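Local coordinates for Slr0280 protein (Synechocystis sp., PDB 5H3K) that is of unknown function but carries a phosphodiester glycosidase (NAGPA-type) domain, so it probably cleaves sugar phosphodiester bonds, at residues I225-E230 with S236-Q241; F240-P243 with K247-V250. All coordinates share one frame; numbering follows the deposited sequence.

Contact 1 of 2, residues I225-E230 with S236-Q241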
loop_
_atom_site.group_PDB
_atom_site.type_symbol
_atom_site.label_atom_id
_atom_site.label_comp_id
_atom_site.label_asym_id
_atom_site.label_seq_id
_atom_site.Cartn_x
_atom_site.Cartn_y
_atom_site.Cartn_z
ATOM N N ILE A 225 16.944 -23.903 -13.418
ATOM C CA ILE A 225 17.405 -22.692 -12.746
ATOM C C ILE A 225 18.904 -22.568 -12.940
ATOM O O ILE A 225 19.594 -23.552 -13.238
ATOM C CB ILE A 225 17.132 -22.687 -11.217
ATOM C CG1 ILE A 225 17.941 -23.777 -10.511
ATOM C CG2 ILE A 225 15.658 -22.831 -10.925
ATOM C CD1 ILE A 225 18.079 -23.573 -9.010
ATOM N N ARG A 226 19.411 -21.352 -12.771
ATOM C CA ARG A 226 20.844 -21.144 -12.663
ATOM C C ARG A 226 21.058 -20.315 -11.425
ATOM O O ARG A 226 20.254 -19.441 -11.118
ATOM C CB ARG A 226 21.394 -20.421 -13.895
ATOM C CG ARG A 226 21.202 -21.197 -15.176
ATOM C CD ARG A 226 21.518 -20.353 -16.401
ATOM N NE ARG A 226 20.995 -20.962 -17.626
ATOM C CZ ARG A 226 20.061 -20.414 -18.401
ATOM N NH1 ARG A 226 19.641 -21.057 -19.487
ATOM N NH2 ARG A 226 19.553 -19.221 -18.098
ATOM N N TYR A 227 22.120 -20.603 -10.687
ATOM C CA TYR A 227 22.428 -19.808 -9.515
ATOM C C TYR A 227 23.929 -19.670 -9.332
ATOM O O TYR A 227 24.704 -20.479 -9.844
ATOM C CB TYR A 227 21.772 -20.398 -8.270
ATOM C CG TYR A 227 22.368 -21.719 -7.814
ATOM C CD1 TYR A 227 21.953 -22.922 -8.375
ATOM C CD2 TYR A 227 23.332 -21.758 -6.817
ATOM C CE1 TYR A 227 22.485 -24.131 -7.954
ATOM C CE2 TYR A 227 23.872 -22.966 -6.386
ATOM C CZ TYR A 227 23.440 -24.146 -6.965
ATOM O OH TYR A 227 23.966 -25.348 -6.544
ATOM N N ARG A 228 24.333 -18.644 -8.596
ATOM C CA ARG A 228 25.741 -18.308 -8.469
ATOM C C ARG A 228 25.962 -17.652 -7.131
ATOM O O ARG A 228 25.180 -16.786 -6.710
ATOM C CB ARG A 228 26.142 -17.334 -9.578
ATOM C CG ARG A 228 27.636 -17.136 -9.751
ATOM C CD ARG A 228 27.877 -16.421 -11.067
ATOM N NE ARG A 228 29.279 -16.407 -11.472
ATOM C CZ ARG A 228 29.812 -17.281 -12.318
ATOM N NH1 ARG A 228 29.051 -18.242 -12.842
ATOM N NH2 ARG A 228 31.097 -17.189 -12.642
ATOM N N LEU A 229 27.038 -18.061 -6.468
ATOM C CA LEU A 229 27.392 -17.548 -5.157
ATOM C C LEU A 229 28.234 -16.281 -5.297
ATOM O O LEU A 229 29.150 -16.231 -6.118
ATOM C CB LEU A 229 28.178 -18.632 -4.413
ATOM C CG LEU A 229 28.321 -18.626 -2.892
ATOM C CD1 LEU A 229 27.084 -18.052 -2.245
ATOM C CD2 LEU A 229 28.553 -20.046 -2.390
ATOM N N GLU A 230 27.916 -15.255 -4.507
ATOM C CA GLU A 230 28.784 -14.082 -4.384
ATOM C C GLU A 230 29.224 -13.940 -2.935
ATOM O O GLU A 230 28.389 -13.882 -2.019
ATOM C CB GLU A 230 28.074 -12.795 -4.815
ATOM C CG GLU A 230 28.934 -11.534 -4.614
ATOM C CD GLU A 230 28.134 -10.234 -4.638
ATOM O OE1 GLU A 230 26.884 -10.291 -4.689
ATOM O OE2 GLU A 230 28.750 -9.141 -4.589
ATOM N N SER A 236 27.121 -13.739 2.428
ATOM C CA SER A 236 27.126 -14.345 1.108
ATOM C C SER A 236 25.787 -14.084 0.438
ATOM O O SER A 236 24.763 -13.897 1.107
ATOM C CB SER A 236 27.384 -15.848 1.219
ATOM O OG SER A 236 28.563 -16.105 1.973
ATOM N N LYS A 237 25.797 -14.040 -0.887
ATOM C CA LYS A 237 24.567 -13.906 -1.653
ATOM C C LYS A 237 24.468 -15.046 -2.643
ATOM O O LYS A 237 25.467 -15.429 -3.253
ATOM C CB LYS A 237 24.543 -12.563 -2.385
ATOM C CG LYS A 237 24.521 -11.377 -1.440
ATOM C CD LYS A 237 24.327 -10.067 -2.185
ATOM C CE LYS A 237 24.516 -8.898 -1.223
ATOM N NZ LYS A 237 24.085 -7.604 -1.806
ATOM N N VAL A 238 23.265 -15.593 -2.796
ATOM C CA VAL A 238 23.025 -16.595 -3.819
ATOM C C VAL A 238 22.103 -15.986 -4.862
ATOM O O VAL A 238 20.928 -15.705 -4.586
ATOM C CB VAL A 238 22.396 -17.868 -3.246
ATOM C CG1 VAL A 238 22.355 -18.959 -4.322
ATOM C CG2 VAL A 238 23.182 -18.359 -2.029
ATOM N N HIS A 239 22.644 -15.768 -6.057
ATOM C CA HIS A 239 21.936 -15.091 -7.137
ATOM C C HIS A 239 21.280 -16.079 -8.078
ATOM O O HIS A 239 21.960 -16.936 -8.639
ATOM C CB HIS A 239 22.916 -14.238 -7.928
ATOM C CG HIS A 239 23.513 -13.134 -7.130
ATOM N ND1 HIS A 239 22.926 -11.886 -7.037
ATOM C CD2 HIS A 239 24.623 -13.087 -6.356
ATOM C CE1 HIS A 239 23.657 -11.119 -6.253
ATOM N NE2 HIS A 239 24.692 -11.823 -5.817
ATOM N N PHE A 240 19.964 -15.949 -8.261
ATOM C CA PHE A 240 19.198 -16.889 -9.082
ATOM C C PHE A 240 18.685 -16.271 -10.365
ATOM O O PHE A 240 18.167 -15.145 -10.373
ATOM C CB PHE A 240 17.980 -17.417 -8.312
ATOM C CG PHE A 240 18.324 -18.390 -7.219
ATOM C CD1 PHE A 240 18.691 -17.938 -5.957
ATOM C CD2 PHE A 240 18.283 -19.758 -7.455
ATOM C CE1 PHE A 240 19.018 -18.845 -4.940
ATOM C CE2 PHE A 240 18.603 -20.675 -6.445
ATOM C CZ PHE A 240 18.968 -20.218 -5.187
ATOM N N GLN A 241 18.796 -17.039 -11.443
ATOM C CA GLN A 241 18.078 -16.766 -12.674
ATOM C C GLN A 241 16.990 -17.839 -12.815
ATOM O O GLN A 241 17.281 -19.022 -13.002
ATOM C CB GLN A 241 19.028 -16.807 -13.868
ATOM C CG GLN A 241 18.367 -16.443 -15.191
ATOM C CD GLN A 241 18.072 -14.953 -15.303
ATOM O OE1 GLN A 241 18.851 -14.121 -14.827
ATOM N NE2 GLN A 241 16.945 -14.610 -15.927
HETATM O O HOH W 1 25.561 -7.980 -4.594
#
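Glu230 and His239 meet because their first torsions lean toward a common point: CG of Glu230 stands opposite its own backbone N (chi1 177°), while the imidazole of His239 swings to the N side of its residue (chi1 -64°). The two belong to a beta hairpin whose antiparallel strands, 226-230 and 236-241, form one edge of a sheet in a beta sandwich. Six backbone hydrogen bonds establish the register. Arg226, Arg228 and Glu230 form hydrogen-bonded pairs with Gln241, His239 and Lys237, whereas Tyr227 faces Phe240 and Leu229 faces Val238 in non-hydrogen-bonded pairs. The spacing is not uniform: Arg226 N to Gln241 O, at 3.2 Å, is longer than Glu230 N to Lys237 O at 2.8 Å, and the link from Arg228 N to His239 O is the most bent.

On the inward face, CB of Tyr227 sits over one face of the Phe240 ring, 3.6 Å from CD2, a CH-pi contact; the two rings are nearly parallel but slid so far apart that they barely overlap. Ile225 CD1 meets the Phe240 ring at its edge, 3.9 Å from CE2, and Leu229 CD1 approaches Val238 CG2 to 3.9 Å. Val167 and Ile261 of the other sheet touch Phe240 from beyond, and Tyr227 OH bonds to Asp158 there.

The other face is polar. Arg226 and Gln241 run side by side with little grip, whereas His239 NE2 donates to Glu230 OE1 at 2.9 Å, with an N-H...O angle of 154°. That oxygen is approached on its anti side, somewhat out of the carboxylate plane. It also accepts a bond from a water, 2.7 Å from Glu230 OE1, whose oxygen in turn receives Lys237 NZ at 3.2 Å.

Contact 2 of 2, residues F240-P243 with K247-V250; sequences FQLP and KLQV
Leu248 turns both methyl groups to one face of the Phe240 ring, and this is the tight part of the contact. Leu248 CD1 lies toward the rim, 3.8 Å from Phe240 CD1, and Leu248 CD2 lies nearer the middle, on the face opposite the one met by Tyr227 CB, so the phenyl group has a neighbour on both sides. CD2 also packs on the isobutyl group of Leu242, 3.8 Å from Leu242 CD1, and the two leucines cross obliquely. In Leu248 and Leu242 alike the branch carbon CG lies opposite the carbonyl carbon (chi1 -59° and -61°), which sends both isobutyl groups into the space between the backbones.

The loose side begins at Lys247. Here Leu242 CD1 meets Lys247 through the backbone, nearest at its carbonyl carbon C, 4.2 Å away, and the Lys247 side chain starts away from the other segment, its NZ bonding to Ala267 O. No hydrogen bond joins the segments, and the closest pair of CA atoms, Leu242 to Lys247, is 7.5 Å apart, too wide for paired strands. The evidence therefore indicates side-chain packing alone.

An alanine in place of Leu248 would probably open a gap between Phe240 and Leu242, leaving one face of the phenyl ring without its methyl neighbours and Leu242 CD1 less well supported.

Ala186 and Val188 of strand 185-190 also touch Leu248, while Ile261 and Ala263 of strand 258-264 touch Phe240 and Leu242. Each segment thus meets residues of the opposing sheet, the face-to-face apolar packing that defines a beta sandwich.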
loop_
_atom_site.group_PDB
_atom_site.type_symbol
_atom_site.label_atom_id
_atom_site.label_comp_id
_atom_site.label_asym_id
_atom_site.label_seq_id
_atom_site.Cartn_x
_atom_site.Cartn_y
_atom_site.Cartn_z
ATOM N N PHE A 240 19.964 -15.949 -8.261
ATOM C CA PHE A 240 19.198 -16.889 -9.082
ATOM C C PHE A 240 18.685 -16.271 -10.365
ATOM O O PHE A 240 18.167 -15.145 -10.373
ATOM C CB PHE A 240 17.980 -17.417 -8.312
ATOM C CG PHE A 240 18.324 -18.390 -7.219
ATOM C CD1 PHE A 240 18.691 -17.938 -5.957
ATOM C CD2 PHE A 240 18.283 -19.758 -7.455
ATOM C CE1 PHE A 240 19.018 -18.845 -4.940
ATOM C CE2 PHE A 240 18.603 -20.675 -6.445
ATOM C CZ PHE A 240 18.968 -20.218 -5.187
ATOM N N GLN A 241 18.796 -17.039 -11.443
ATOM C CA GLN A 241 18.078 -16.766 -12.674
ATOM C C GLN A 241 16.990 -17.839 -12.815
ATOM O O GLN A 241 17.281 -19.022 -13.002
ATOM C CB GLN A 241 19.028 -16.807 -13.868
ATOM C CG GLN A 241 18.367 -16.443 -15.191
ATOM C CD GLN A 241 18.072 -14.953 -15.303
ATOM O OE1 GLN A 241 18.851 -14.121 -14.827
ATOM N NE2 GLN A 241 16.945 -14.610 -15.927
ATOM N N LEU A 242 15.732 -17.430 -12.716
ATOM C CA LEU A 242 14.624 -18.387 -12.662
ATOM C C LEU A 242 13.816 -18.416 -13.946
ATOM O O LEU A 242 13.676 -17.392 -14.614
ATOM C CB LEU A 242 13.681 -18.031 -11.507
ATOM C CG LEU A 242 14.297 -18.045 -10.109
ATOM C CD1 LEU A 242 13.310 -17.530 -9.066
ATOM C CD2 LEU A 242 14.776 -19.447 -9.759
ATOM N N PRO A 243 13.266 -19.590 -14.289
ATOM C CA PRO A 243 12.274 -19.666 -15.365
ATOM C C PRO A 243 11.102 -18.738 -15.045
ATOM O O PRO A 243 10.790 -18.524 -13.862
ATOM C CB PRO A 243 11.807 -21.124 -15.311
ATOM C CG PRO A 243 12.919 -21.869 -14.644
ATOM C CD PRO A 243 13.527 -20.899 -13.669
ATOM N N LYS A 247 9.141 -18.734 -8.321
ATOM C CA LYS A 247 9.508 -17.895 -7.187
ATOM C C LYS A 247 10.366 -18.717 -6.257
ATOM O O LYS A 247 10.474 -19.926 -6.425
ATOM C CB LYS A 247 8.259 -17.437 -6.430
ATOM C CG LYS A 247 7.210 -16.746 -7.298
ATOM C CD LYS A 247 6.022 -16.310 -6.436
ATOM C CE LYS A 247 4.745 -16.166 -7.256
ATOM N NZ LYS A 247 3.595 -15.785 -6.402
ATOM N N LEU A 248 10.978 -18.070 -5.277
ATOM C CA LEU A 248 11.716 -18.806 -4.259
ATOM C C LEU A 248 10.869 -18.969 -3.007
ATOM O O LEU A 248 10.210 -18.032 -2.571
ATOM C CB LEU A 248 13.004 -18.083 -3.891
ATOM C CG LEU A 248 13.996 -17.844 -5.017
ATOM C CD1 LEU A 248 15.274 -17.248 -4.442
ATOM C CD2 LEU A 248 14.283 -19.163 -5.738
ATOM N N GLN A 249 10.872 -20.167 -2.440
ATOM C CA GLN A 249 10.324 -20.357 -1.101
ATOM C C GLN A 249 11.461 -20.855 -0.228
ATOM O O GLN A 249 12.012 -21.923 -0.482
ATOM C CB GLN A 249 9.172 -21.362 -1.116
ATOM C CG GLN A 249 8.661 -21.743 0.278
ATOM C CD GLN A 249 7.509 -22.744 0.230
ATOM O OE1 GLN A 249 6.812 -22.869 -0.782
ATOM N NE2 GLN A 249 7.306 -23.458 1.332
ATOM N N VAL A 250 11.817 -20.076 0.790
ATOM C CA VAL A 250 12.992 -20.371 1.603
ATOM C C VAL A 250 12.604 -20.752 3.023
ATOM O O VAL A 250 11.749 -20.106 3.630
ATOM C CB VAL A 250 13.941 -19.158 1.657
ATOM C CG1 VAL A 250 15.246 -19.521 2.364
ATOM C CG2 VAL A 250 14.232 -18.666 0.258
#

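How the contacts relate
From the N-terminal side, contact 1 comes first: strand 226-232 turns back into strand 235-241, and the pairing of 225-230 with 236-241 closes this short hairpin loop. Contact 2 starts where that return strand ends, and its three-residue link, 244-246, carries the chain over to strand 247-253 in the opposite sheet. The contacts neither nest nor cross; they follow in series and overlap at Phe240 and Gln241. Contact 1 works within one four-stranded sheet, contact 2 between the two. They also touch directly, Ile225 CG2 lying 3.7 Å from Leu242 CD2, so the start of the hairpin packs against the crossover.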